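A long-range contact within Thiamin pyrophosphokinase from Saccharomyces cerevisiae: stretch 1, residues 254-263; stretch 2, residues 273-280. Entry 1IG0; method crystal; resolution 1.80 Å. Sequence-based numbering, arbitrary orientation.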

# COMPACT_ATOMS: atom_id res chain seq x y z
N LEU B 254 4.13 9.87 -5.34
CA LEU B 254 4.81 8.72 -4.74
C LEU B 254 5.90 8.05 -5.57
O LEU B 254 5.61 7.37 -6.55
CB LEU B 254 3.75 7.69 -4.38
CG LEU B 254 2.44 8.31 -3.86
CD1 LEU B 254 1.36 7.24 -3.76
CD2 LEU B 254 2.68 8.97 -2.51
N PRO B 255 7.17 8.23 -5.17
CA PRO B 255 8.30 7.64 -5.88
C PRO B 255 8.53 6.21 -5.38
O PRO B 255 9.60 5.88 -4.86
CB PRO B 255 9.45 8.57 -5.52
CG PRO B 255 9.15 8.90 -4.09
CD PRO B 255 7.65 9.18 -4.14
N ILE B 256 7.51 5.38 -5.53
CA ILE B 256 7.57 3.99 -5.08
C ILE B 256 8.51 3.19 -5.97
O ILE B 256 8.38 3.19 -7.19
CB ILE B 256 6.16 3.35 -5.12
CG1 ILE B 256 5.15 4.27 -4.44
CG2 ILE B 256 6.19 1.99 -4.42
CD1 ILE B 256 3.71 3.79 -4.55
N GLY B 257 9.47 2.50 -5.35
CA GLY B 257 10.39 1.70 -6.13
C GLY B 257 11.70 2.36 -6.53
O GLY B 257 12.72 1.68 -6.65
N GLU B 258 11.68 3.67 -6.75
CA GLU B 258 12.90 4.37 -7.13
C GLU B 258 12.82 5.87 -6.88
O GLU B 258 11.83 6.51 -7.23
CB GLU B 258 13.24 4.06 -8.60
CG GLU B 258 13.00 5.19 -9.59
CD GLU B 258 13.40 4.80 -11.01
OE1 GLU B 258 14.42 4.09 -11.16
OE2 GLU B 258 12.71 5.20 -11.97
N ALA B 259 13.86 6.42 -6.27
CA ALA B 259 13.93 7.84 -5.98
C ALA B 259 14.06 8.61 -7.29
O ALA B 259 14.50 8.06 -8.30
CB ALA B 259 15.11 8.14 -5.08
N THR B 260 13.67 9.88 -7.26
CA THR B 260 13.77 10.71 -8.45
C THR B 260 13.83 12.17 -8.06
O THR B 260 14.04 12.51 -6.89
CB THR B 260 12.56 10.47 -9.40
OG1 THR B 260 12.77 11.19 -10.63
CG2 THR B 260 11.26 10.93 -8.75
N LEU B 261 13.64 13.04 -9.04
CA LEU B 261 13.69 14.48 -8.81
C LEU B 261 12.43 15.13 -9.35
O LEU B 261 12.05 14.91 -10.50
CB LEU B 261 14.92 15.07 -9.52
CG LEU B 261 15.16 16.58 -9.46
CD1 LEU B 261 15.51 17.00 -8.04
CD2 LEU B 261 16.29 16.95 -10.42
N VAL B 262 11.77 15.93 -8.51
CA VAL B 262 10.58 16.63 -8.96
C VAL B 262 11.10 17.96 -9.48
O VAL B 262 11.32 18.91 -8.71
CB VAL B 262 9.59 16.88 -7.81
CG1 VAL B 262 8.37 17.62 -8.33
CG2 VAL B 262 9.17 15.56 -7.19
N LYS B 263 11.33 18.02 -10.79
CA LYS B 263 11.85 19.22 -11.41
C LYS B 263 10.98 20.44 -11.15
O LYS B 263 11.48 21.52 -10.84
CB LYS B 263 11.99 19.01 -12.92
CG LYS B 263 12.50 20.24 -13.66
CD LYS B 263 12.91 19.91 -15.08
CE LYS B 263 13.46 21.15 -15.77
NZ LYS B 263 14.50 21.81 -14.93
N LYS B 273 10.22 22.72 -6.73
CA LYS B 273 11.15 22.88 -7.85
C LYS B 273 12.49 22.30 -7.43
O LYS B 273 12.92 22.49 -6.29
CB LYS B 273 11.32 24.36 -8.20
CG LYS B 273 10.04 25.06 -8.61
CD LYS B 273 10.25 26.52 -8.98
CE LYS B 273 11.04 26.67 -10.27
NZ LYS B 273 10.70 27.95 -10.97
N ASN B 274 13.16 21.59 -8.34
CA ASN B 274 14.45 20.97 -8.04
C ASN B 274 14.34 20.33 -6.67
O ASN B 274 15.19 20.50 -5.80
CB ASN B 274 15.55 22.04 -8.03
CG ASN B 274 15.55 22.89 -9.29
OD1 ASN B 274 15.59 22.37 -10.40
ND2 ASN B 274 15.51 24.21 -9.11
N TRP B 275 13.26 19.57 -6.49
CA TRP B 275 12.92 18.92 -5.23
C TRP B 275 13.15 17.41 -5.26
O TRP B 275 12.35 16.67 -5.84
CB TRP B 275 11.45 19.22 -4.92
CG TRP B 275 11.04 19.12 -3.50
CD1 TRP B 275 11.23 20.05 -2.52
CD2 TRP B 275 10.31 18.05 -2.89
NE1 TRP B 275 10.65 19.64 -1.35
CE2 TRP B 275 10.08 18.41 -1.55
CE3 TRP B 275 9.82 16.82 -3.36
CZ2 TRP B 275 9.38 17.58 -0.66
CZ3 TRP B 275 9.13 16.00 -2.47
CH2 TRP B 275 8.91 16.39 -1.14
N PRO B 276 14.24 16.93 -4.64
CA PRO B 276 14.50 15.48 -4.63
C PRO B 276 13.42 14.75 -3.84
O PRO B 276 12.98 15.23 -2.80
CB PRO B 276 15.86 15.39 -3.95
CG PRO B 276 16.51 16.69 -4.27
CD PRO B 276 15.38 17.67 -4.08
N THR B 277 12.99 13.59 -4.33
CA THR B 277 11.96 12.82 -3.64
C THR B 277 12.33 11.35 -3.55
O THR B 277 12.78 10.75 -4.52
CB THR B 277 10.58 12.97 -4.34
OG1 THR B 277 9.57 12.32 -3.56
CG2 THR B 277 10.62 12.37 -5.74
N SER B 278 12.15 10.77 -2.36
CA SER B 278 12.47 9.37 -2.13
C SER B 278 11.77 8.80 -0.90
O SER B 278 11.67 9.46 0.13
CB SER B 278 13.99 9.21 -1.95
OG SER B 278 14.30 7.95 -1.39
N VAL B 279 11.30 7.56 -1.03
CA VAL B 279 10.63 6.89 0.08
C VAL B 279 11.64 6.59 1.19
O VAL B 279 11.29 6.56 2.37
CB VAL B 279 9.99 5.55 -0.39
CG1 VAL B 279 9.51 4.74 0.82
CG2 VAL B 279 8.83 5.84 -1.32
N VAL B 280 12.89 6.39 0.80
CA VAL B 280 13.95 6.08 1.76
C VAL B 280 14.37 7.28 2.60
O VAL B 280 14.67 7.13 3.79
CB VAL B 280 15.20 5.51 1.04
CG1 VAL B 280 16.27 5.15 2.06
CG2 VAL B 280 14.81 4.29 0.21
O HOH W 1 11.89 6.34 -3.62

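The two stretches meet as a short antiparallel β-ladder, held by backbone hydrogen bonds, with apolar packing on its two faces and a water bridge beyond one end. The strands 260-263 and 275-277 run at 147° between their N-to-C directions, and their axes approach to 4.5 Å. Together the stretches bury 580 Å², summed over both sides.

The register follows from the bonding pattern. Thr260 and Thr277 form a hydrogen-bonded pair in which each residue both gives and receives: Thr260 N to Thr277 O is 3.0 Å at 168°, and Thr277 N to Thr260 O is 3.0 Å at 177°. Two residues along, the motif repeats, with Val262 N to Trp275 O at 2.8 Å and Trp275 N to Val262 O at 3.0 Å. Between them lies the non-hydrogen-bonded pair Leu261 and Pro276, whose CA atoms are 4.4 Å apart. This position suits proline, which has no amide hydrogen to give: its ring nitrogen sits where the ladder asks for no donor. A fifth bond, Asn274 N to Lys263 O at 3.0 Å, extends the contact into the corner at 273 and 274. There the same carbonyl also receives a CA-H...O contact, Lys273 CA to Lys263 O at 3.3 Å. By contrast, Val262 O lies 3.3 Å from Asn274 N, but the angle is too poor for a hydrogen bond.

Side chains alternate between the faces. Thr260, Val262, Trp275 and Thr277 share one, where the methyls of the threonine pair touch, Thr260 CG2 to Thr277 CG2 at 3.4 Å. Val262 CG2 fills the adjoining space, 3.8 Å from Thr277 CG2 and 4.1 Å from Trp275 CE3; it meets the indole at its edge, near the ring plane. On the other face, Leu261 extends its CD1 across the neighbouring strand, reaching 3.6 Å from Pro276 N and 3.9 Å from Pro276 CG.

Beyond the Thr260-Thr277 end of the ladder the chains stay close without direct backbone hydrogen bonds between them. Ala259 CB packs 3.5 Å from Ser278 CB. Pro255 points toward stretch 2, placing its CG 3.5 Å from Thr277 OG1 and 4.1 Å from Val279 CG2; the threonine hydroxyl is hydrogen-bonded elsewhere in the structure. Here water 1 replaces a direct link: it donates to Pro255 O at 2.6 Å and accepts from Val279 N at 2.9 Å, so the polar backbone atoms of these two buried residues are joined through solvent beside their apolar side-chain contact.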